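Local coordinates for copper homeostasis protein cutF (Escherichia coli, PDB 2Z4I) that takes part in copper homeostasis as an outer-membrane lipoprotein, activates the Cpx envelope-stress pathway and is required for efficient adhesion of stationary-phase cells to hydrophobic surfaces, at residues Cys31-Ser40 with Val50-Ala58; Pro126-Phe134 with Ala140-Gly148. The protein carries 1 engineered substitution. All coordinates share one frame; numbering follows the deposited sequence.

Contact 1 of 2, residues Cys31-Ser40 with Val50-Ala58; sequences CADCEGIETS and VMNERYLGA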
loop_
_atom_site.group_PDB
_atom_site.type_symbol
_atom_site.label_atom_id
_atom_site.label_comp_id
_atom_site.label_asym_id
_atom_site.label_seq_id
_atom_site.Cartn_x
_atom_site.Cartn_y
_atom_site.Cartn_z
ATOM N N CYS A 31 18.555 -1.704 -5.188
ATOM C CA CYS A 31 19.640 -2.672 -5.074
ATOM C C CYS A 31 19.251 -3.984 -5.763
ATOM O O CYS A 31 18.338 -4.686 -5.324
ATOM C CB CYS A 31 19.899 -2.930 -3.594
ATOM S SG CYS A 31 21.391 -3.872 -3.158
ATOM N N ALA A 32 19.956 -4.315 -6.836
ATOM C CA ALA A 32 19.679 -5.536 -7.581
ATOM C C ALA A 32 19.806 -6.764 -6.689
ATOM O O ALA A 32 19.265 -7.825 -6.994
ATOM C CB ALA A 32 20.635 -5.649 -8.766
ATOM N N ASP A 33 20.517 -6.624 -5.581
ATOM C CA ASP A 33 20.689 -7.747 -4.687
ATOM C C ASP A 33 20.451 -7.441 -3.221
ATOM O O ASP A 33 21.055 -8.058 -2.347
ATOM C CB ASP A 33 22.073 -8.350 -4.883
ATOM C CG ASP A 33 22.077 -9.451 -5.931
ATOM O OD1 ASP A 33 21.294 -10.415 -5.758
ATOM O OD2 ASP A 33 22.851 -9.359 -6.917
ATOM N N CYS A 34 19.571 -6.487 -2.947
ATOM C CA CYS A 34 19.259 -6.164 -1.569
ATOM C C CYS A 34 18.141 -5.156 -1.390
ATOM O O CYS A 34 17.568 -4.664 -2.359
ATOM C CB CYS A 34 20.518 -5.717 -0.824
ATOM S SG CYS A 34 21.213 -4.063 -1.135
ATOM N N GLU A 35 17.832 -4.879 -0.130
ATOM C CA GLU A 35 16.767 -3.966 0.249
ATOM C C GLU A 35 16.908 -2.574 -0.338
ATOM O O GLU A 35 15.920 -1.924 -0.674
ATOM C CB GLU A 35 16.693 -3.891 1.776
ATOM C CG GLU A 35 16.201 -5.188 2.423
ATOM C CD GLU A 35 16.407 -5.220 3.932
ATOM O OE1 GLU A 35 15.926 -4.304 4.637
ATOM O OE2 GLU A 35 17.053 -6.172 4.414
ATOM N N GLY A 36 18.143 -2.113 -0.461
ATOM C CA GLY A 36 18.370 -0.794 -1.016
ATOM C C GLY A 36 19.726 -0.266 -0.619
ATOM O O GLY A 36 20.333 -0.769 0.328
ATOM N N ILE A 37 20.201 0.743 -1.341
ATOM C CA ILE A 37 21.489 1.335 -1.048
ATOM C C ILE A 37 21.333 2.738 -0.465
ATOM O O ILE A 37 20.834 3.643 -1.136
ATOM C CB ILE A 37 22.357 1.427 -2.310
ATOM C CG1 ILE A 37 22.441 0.072 -2.996
ATOM C CG2 ILE A 37 23.756 1.821 -1.944
ATOM C CD1 ILE A 37 23.276 0.082 -4.269
ATOM N N GLU A 38 21.753 2.897 0.790
ATOM C CA GLU A 38 21.715 4.179 1.485
ATOM C C GLU A 38 22.821 5.034 0.884
ATOM O O GLU A 38 24.002 4.795 1.132
ATOM C CB GLU A 38 22.002 3.998 2.970
ATOM C CG GLU A 38 20.866 3.478 3.798
ATOM C CD GLU A 38 21.266 3.348 5.258
ATOM O OE1 GLU A 38 21.716 4.365 5.849
ATOM O OE2 GLU A 38 21.139 2.232 5.815
ATOM N N THR A 39 22.435 6.044 0.118
ATOM C CA THR A 39 23.396 6.906 -0.555
ATOM C C THR A 39 23.455 8.310 0.013
ATOM O O THR A 39 22.437 8.891 0.379
ATOM C CB THR A 39 23.032 6.979 -2.039
ATOM O OG1 THR A 39 23.050 5.651 -2.578
ATOM C CG2 THR A 39 23.999 7.860 -2.808
ATOM N N SER A 40 24.651 8.867 0.108
ATOM C CA SER A 40 24.769 10.230 0.604
ATOM C C SER A 40 25.948 10.850 -0.100
ATOM O O SER A 40 27.046 10.286 -0.087
ATOM C CB SER A 40 24.970 10.262 2.121
ATOM O OG SER A 40 26.082 9.479 2.495
ATOM N N VAL A 50 32.501 13.674 -1.453
ATOM C CA VAL A 50 32.683 12.380 -0.823
ATOM C C VAL A 50 31.314 11.736 -0.873
ATOM O O VAL A 50 30.305 12.383 -0.574
ATOM C CB VAL A 50 33.154 12.525 0.656
ATOM C CG1 VAL A 50 32.051 13.149 1.500
ATOM C CG2 VAL A 50 33.564 11.160 1.206
HETATM N N MSE A 51 31.281 10.479 -1.289
HETATM C CA MSE A 51 30.030 9.753 -1.378
HETATM C C MSE A 51 30.085 8.508 -0.519
HETATM O O MSE A 51 31.119 7.849 -0.428
HETATM C CB MSE A 51 29.741 9.350 -2.815
HETATM C CG MSE A 51 28.451 8.580 -2.950
HETATM SE SE MSE A 51 27.962 8.351 -4.787
HETATM C CE MSE A 51 27.258 10.137 -5.095
ATOM N N ASN A 52 28.967 8.182 0.108
ATOM C CA ASN A 52 28.915 7.018 0.951
ATOM C C ASN A 52 27.780 6.132 0.497
ATOM O O ASN A 52 26.674 6.613 0.246
ATOM C CB ASN A 52 28.676 7.434 2.397
ATOM C CG ASN A 52 28.783 6.269 3.365
ATOM O OD1 ASN A 52 28.042 6.198 4.339
ATOM N ND2 ASN A 52 29.715 5.363 3.113
ATOM N N GLU A 53 28.045 4.838 0.387
ATOM C CA GLU A 53 27.002 3.913 -0.006
ATOM C C GLU A 53 26.924 2.795 1.009
ATOM O O GLU A 53 27.924 2.140 1.270
ATOM C CB GLU A 53 27.293 3.322 -1.380
ATOM C CG GLU A 53 27.399 4.345 -2.486
ATOM C CD GLU A 53 27.649 3.699 -3.827
ATOM O OE1 GLU A 53 28.172 4.384 -4.723
ATOM O OE2 GLU A 53 27.316 2.504 -3.989
ATOM N N ARG A 54 25.743 2.584 1.581
ATOM C CA ARG A 54 25.540 1.530 2.561
ATOM C C ARG A 54 24.462 0.571 2.069
ATOM O O ARG A 54 23.408 0.993 1.619
ATOM C CB ARG A 54 25.142 2.132 3.893
ATOM C CG ARG A 54 25.048 1.102 4.971
ATOM C CD ARG A 54 24.727 1.696 6.323
ATOM N NE ARG A 54 24.191 0.643 7.174
ATOM C CZ ARG A 54 24.895 -0.395 7.618
ATOM N NH1 ARG A 54 26.183 -0.510 7.302
ATOM N NH2 ARG A 54 24.298 -1.340 8.342
ATOM N N TYR A 55 24.723 -0.726 2.162
ATOM C CA TYR A 55 23.790 -1.738 1.679
ATOM C C TYR A 55 22.902 -2.358 2.731
ATOM O O TYR A 55 23.360 -3.154 3.547
ATOM C CB TYR A 55 24.569 -2.844 0.969
ATOM C CG TYR A 55 25.280 -2.347 -0.256
ATOM C CD1 TYR A 55 24.667 -2.384 -1.508
ATOM C CD2 TYR A 55 26.531 -1.756 -0.153
ATOM C CE1 TYR A 55 25.284 -1.838 -2.628
ATOM C CE2 TYR A 55 27.158 -1.205 -1.265
ATOM C CZ TYR A 55 26.527 -1.247 -2.499
ATOM O OH TYR A 55 27.145 -0.671 -3.586
ATOM N N LEU A 56 21.625 -2.002 2.698
ATOM C CA LEU A 56 20.659 -2.543 3.636
ATOM C C LEU A 56 20.371 -3.979 3.227
ATOM O O LEU A 56 20.136 -4.251 2.047
ATOM C CB LEU A 56 19.374 -1.726 3.589
ATOM C CG LEU A 56 19.543 -0.261 3.981
ATOM C CD1 LEU A 56 18.277 0.528 3.683
ATOM C CD2 LEU A 56 19.868 -0.194 5.453
ATOM N N GLY A 57 20.384 -4.889 4.200
ATOM C CA GLY A 57 20.138 -6.292 3.915
ATOM C C GLY A 57 21.299 -6.888 3.136
ATOM O O GLY A 57 21.108 -7.657 2.194
ATOM N N ALA A 58 22.512 -6.533 3.542
ATOM C CA ALA A 58 23.721 -6.999 2.879
ATOM C C ALA A 58 24.099 -8.465 3.099
ATOM O O ALA A 58 23.905 -9.038 4.174
ATOM C CB ALA A 58 24.894 -6.109 3.278
HETATM O O HOH W 1 25.201 6.625 2.926
#
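The disulfide of the CXXC motif, Cys31 SG to Cys34 SG at 2.0 Å across a type I turn, lies against the edge of the Tyr55 ring. Both sulfurs sit in the ring plane beside Tyr55 CD1, which is 4.0 Å from Cys31 SG and 3.9 Å from Cys34 SG. Beyond the turn the chain runs antiparallel to its partner strand, and Gly36 O accepts a bond from Leu56 N. Ile37 and Tyr55 form a non-hydrogen-bonded pair with side chains side by side: Ile37 CG2, anti to the backbone N, reaches over one face of the Tyr55 ring in a CH-pi contact, 4.2 Å from the centroid. Glu38 exchanges two backbone bonds with Arg54, and a long and doubtful salt bridge runs from Glu38 OE2 to Arg54 NE. Ser40 and Asn52 repeat the paired bonds, and a water joins Ser40 OG, Glu38 O and Asn52 OD1 on the face they share. This is one hairpin of the calycin-clan N-terminal barrel: strand 24-31 bonds to the far edge of 34-43, through Leu29 to Ile37, and strand 64-72 continues the sheet beyond 48-56, with Phe65 touching Glu53 and Tyr55.

Contact 2 of 2, residues Pro126-Phe134 with Ala140-Gly148; sequences PMTLRGMYF and ATFTDCATG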
loop_
_atom_site.group_PDB
_atom_site.type_symbol
_atom_site.label_atom_id
_atom_site.label_comp_id
_atom_site.label_asym_id
_atom_site.label_seq_id
_atom_site.Cartn_x
_atom_site.Cartn_y
_atom_site.Cartn_z
ATOM N N PRO A 126 -14.177 -1.650 7.481
ATOM C CA PRO A 126 -15.555 -1.915 7.072
ATOM C C PRO A 126 -15.765 -1.552 5.604
ATOM O O PRO A 126 -15.133 -0.635 5.076
ATOM C CB PRO A 126 -16.364 -1.026 8.004
ATOM C CG PRO A 126 -15.492 0.151 8.158
ATOM C CD PRO A 126 -14.099 -0.459 8.340
HETATM N N MSE A 127 -16.627 -2.296 4.934
HETATM C CA MSE A 127 -16.940 -2.020 3.545
HETATM C C MSE A 127 -18.444 -2.067 3.513
HETATM O O MSE A 127 -19.057 -2.515 4.481
HETATM C CB MSE A 127 -16.346 -3.086 2.636
HETATM C CG MSE A 127 -16.654 -4.476 3.049
HETATM SE SE MSE A 127 -15.527 -5.659 2.070
HETATM C CE MSE A 127 -13.858 -5.176 2.785
ATOM N N THR A 128 -19.062 -1.603 2.436
ATOM C CA THR A 128 -20.518 -1.635 2.397
ATOM C C THR A 128 -21.041 -2.830 1.653
ATOM O O THR A 128 -20.492 -3.217 0.623
ATOM C CB THR A 128 -21.092 -0.377 1.768
ATOM O OG1 THR A 128 -20.701 0.757 2.552
ATOM C CG2 THR A 128 -22.600 -0.461 1.719
ATOM N N LEU A 129 -22.106 -3.425 2.180
ATOM C CA LEU A 129 -22.682 -4.590 1.538
ATOM C C LEU A 129 -24.186 -4.486 1.357
ATOM O O LEU A 129 -24.898 -3.925 2.188
ATOM C CB LEU A 129 -22.341 -5.860 2.323
ATOM C CG LEU A 129 -20.859 -6.177 2.519
ATOM C CD1 LEU A 129 -20.389 -5.506 3.761
ATOM C CD2 LEU A 129 -20.642 -7.665 2.644
ATOM N N ARG A 130 -24.659 -5.035 0.249
ATOM C CA ARG A 130 -26.068 -5.029 -0.073
ATOM C C ARG A 130 -26.441 -6.498 -0.167
ATOM O O ARG A 130 -25.856 -7.230 -0.962
ATOM C CB ARG A 130 -26.276 -4.358 -1.430
ATOM C CG ARG A 130 -27.287 -3.232 -1.435
ATOM C CD ARG A 130 -26.792 -2.002 -0.675
ATOM N NE ARG A 130 -25.813 -1.240 -1.447
ATOM C CZ ARG A 130 -25.455 0.017 -1.186
ATOM N NH1 ARG A 130 -25.994 0.674 -0.157
ATOM N NH2 ARG A 130 -24.565 0.623 -1.969
ATOM N N GLY A 131 -27.388 -6.953 0.642
ATOM C CA GLY A 131 -27.754 -8.352 0.550
ATOM C C GLY A 131 -29.109 -8.650 1.145
ATOM O O GLY A 131 -29.733 -7.766 1.746
HETATM N N MSE A 132 -29.573 -9.885 0.963
HETATM C CA MSE A 132 -30.849 -10.297 1.518
HETATM C C MSE A 132 -30.559 -10.921 2.877
HETATM O O MSE A 132 -30.018 -12.020 2.957
HETATM C CB MSE A 132 -31.536 -11.315 0.602
HETATM C CG MSE A 132 -31.937 -10.795 -0.791
HETATM SE SE MSE A 132 -33.017 -9.163 -0.837
HETATM C CE MSE A 132 -34.494 -9.696 0.275
ATOM N N TYR A 133 -30.900 -10.205 3.943
ATOM C CA TYR A 133 -30.665 -10.682 5.305
ATOM C C TYR A 133 -31.816 -11.555 5.765
ATOM O O TYR A 133 -32.977 -11.269 5.474
ATOM C CB TYR A 133 -30.534 -9.502 6.267
ATOM C CG TYR A 133 -30.247 -9.883 7.709
ATOM C CD1 TYR A 133 -28.944 -10.136 8.138
ATOM C CD2 TYR A 133 -31.278 -9.970 8.650
ATOM C CE1 TYR A 133 -28.674 -10.461 9.463
ATOM C CE2 TYR A 133 -31.016 -10.297 9.982
ATOM C CZ TYR A 133 -29.710 -10.541 10.380
ATOM O OH TYR A 133 -29.434 -10.862 11.695
ATOM N N PHE A 134 -31.487 -12.612 6.498
ATOM C CA PHE A 134 -32.490 -13.535 7.003
ATOM C C PHE A 134 -32.060 -14.114 8.339
ATOM O O PHE A 134 -30.993 -14.703 8.458
ATOM C CB PHE A 134 -32.716 -14.665 6.003
ATOM C CG PHE A 134 -33.673 -15.706 6.482
ATOM C CD1 PHE A 134 -33.210 -16.932 6.953
ATOM C CD2 PHE A 134 -35.043 -15.457 6.488
ATOM C CE1 PHE A 134 -34.103 -17.903 7.424
ATOM C CE2 PHE A 134 -35.946 -16.418 6.957
ATOM C CZ PHE A 134 -35.475 -17.644 7.427
ATOM N N ALA A 140 -28.159 -15.974 11.656
ATOM C CA ALA A 140 -28.371 -14.931 10.678
ATOM C C ALA A 140 -27.563 -15.273 9.448
ATOM O O ALA A 140 -26.429 -15.711 9.566
ATOM C CB ALA A 140 -27.928 -13.597 11.229
ATOM N N THR A 141 -28.163 -15.111 8.275
ATOM C CA THR A 141 -27.467 -15.341 7.015
ATOM C C THR A 141 -27.655 -14.082 6.184
ATOM O O THR A 141 -28.566 -13.305 6.431
ATOM C CB THR A 141 -28.016 -16.546 6.242
ATOM O OG1 THR A 141 -29.443 -16.543 6.300
ATOM C CG2 THR A 141 -27.490 -17.837 6.829
ATOM N N PHE A 142 -26.784 -13.881 5.207
ATOM C CA PHE A 142 -26.835 -12.701 4.355
ATOM C C PHE A 142 -26.452 -13.124 2.953
ATOM O O PHE A 142 -25.289 -13.438 2.682
ATOM C CB PHE A 142 -25.846 -11.662 4.899
ATOM C CG PHE A 142 -25.756 -10.383 4.100
ATOM C CD1 PHE A 142 -24.937 -10.297 2.987
ATOM C CD2 PHE A 142 -26.405 -9.235 4.532
ATOM C CE1 PHE A 142 -24.750 -9.086 2.319
ATOM C CE2 PHE A 142 -26.228 -8.016 3.868
ATOM C CZ PHE A 142 -25.396 -7.940 2.762
ATOM N N THR A 143 -27.443 -13.183 2.070
ATOM C CA THR A 143 -27.167 -13.538 0.685
ATOM C C THR A 143 -26.804 -12.217 0.010
ATOM O O THR A 143 -27.637 -11.314 -0.119
ATOM C CB THR A 143 -28.382 -14.175 0.015
ATOM O OG1 THR A 143 -28.700 -15.404 0.684
ATOM C CG2 THR A 143 -28.074 -14.463 -1.446
ATOM N N ASP A 144 -25.541 -12.108 -0.386
ATOM C CA ASP A 144 -25.012 -10.894 -0.981
ATOM C C ASP A 144 -25.440 -10.630 -2.413
ATOM O O ASP A 144 -25.161 -11.420 -3.310
ATOM C CB ASP A 144 -23.490 -10.916 -0.871
ATOM C CG ASP A 144 -22.839 -9.778 -1.609
ATOM O OD1 ASP A 144 -22.496 -9.974 -2.794
ATOM O OD2 ASP A 144 -22.682 -8.690 -1.015
ATOM N N CYS A 145 -26.115 -9.501 -2.616
ATOM C CA CYS A 145 -26.601 -9.114 -3.935
ATOM C C CYS A 145 -25.502 -9.182 -4.984
ATOM O O CYS A 145 -25.701 -9.720 -6.068
ATOM C CB CYS A 145 -27.169 -7.686 -3.921
ATOM S SG CYS A 145 -28.781 -7.411 -3.089
ATOM N N ALA A 146 -24.336 -8.642 -4.649
ATOM C CA ALA A 146 -23.210 -8.606 -5.573
ATOM C C ALA A 146 -22.662 -9.934 -6.072
ATOM O O ALA A 146 -22.468 -10.095 -7.265
ATOM C CB ALA A 146 -22.081 -7.794 -4.963
ATOM N N THR A 147 -22.400 -10.880 -5.177
ATOM C CA THR A 147 -21.826 -12.163 -5.584
ATOM C C THR A 147 -22.781 -13.326 -5.493
ATOM O O THR A 147 -22.432 -14.446 -5.854
ATOM C CB THR A 147 -20.614 -12.536 -4.722
ATOM O OG1 THR A 147 -21.058 -12.958 -3.426
ATOM C CG2 THR A 147 -19.696 -11.347 -4.571
ATOM N N GLY A 148 -23.978 -13.069 -4.987
ATOM C CA GLY A 148 -24.947 -14.134 -4.864
ATOM C C GLY A 148 -24.560 -15.142 -3.802
ATOM O O GLY A 148 -25.381 -15.956 -3.380
HETATM O O HOH W 2 -30.176 -14.783 2.775
#
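A beta hairpin of the C-terminal OB-fold domain brings Phe142 across onto the backbone of Gly131. With CG anti to its own backbone N, the phenyl ring leans over the neighbouring strand, and Gly131 CA lies over one face at 3.7 Å from the centroid, 29° off the normal. Gly131, with no side chain, brings its N to the same ring, 3.1 Å from Phe142 CZ. Leu129 CB meets the far end of the ring at Phe142 CZ, 3.7 Å away.

The strands run antiparallel with a marked twist, 137° between their directions, as suits the strongly curved sheet of an OB barrel. Met132 and Thr143 trade two backbone bonds: Met132 N lies 2.6 Å from Thr143 O, and Thr143 N returns a bond to Met132 O. Water donates to Met132 O as well and also bonds to Thr143 OG1. At the next hydrogen-bonded pair, beyond Tyr133 and Phe142, Phe134 O is gripped twice by Thr141, through its N and through Thr141 OG1 at 3.2 Å. The chi1 of 42° brings that hydroxyl back to the carbonyl, while OG1 also lies at the edge of the Phe134 ring. Ala140 CB packs against Tyr133 CZ, 3.6 Å away, and helix 157-167 supplies Tyr163 edge-to-face to Tyr133.

At the other end, Cys145 N donates to Arg130 O at 2.8 Å where strand 140-144 gives way to a turn. Asp144 OD1 accepts Thr147 N at 2.6 Å, an Asx motif that holds this turn closed. Cys145 SG is tied by disulfide to Cys211, and Arg130 NH1 bonds to Ser177 OG on strand 174-185, which flanks the other edge of strand 127-135.

In the fold
Contacts 1 and 2 are separate hairpins in the two barrel domains, on opposite sides of the chain's centre. Their centres lie about 49 Å apart and their nearest atoms about 30 Å, so neither touches the other; the flexible linker between the domains carries the chain across. Each hairpin is close to a disulfide, but of different reach: in contact 1 Cys31 and Cys34 close a short local turn, whereas Cys145 of contact 2 ties its hairpin to Cys211, 66 residues on in the sequence. Residues 126-134 fall within a region that could contain a copper-binding motif. In crystals of the soluble variant, the N-terminal domain of one subunit packs with the C-terminal domain of another, a domain swap; the protein is probably monomeric in vivo.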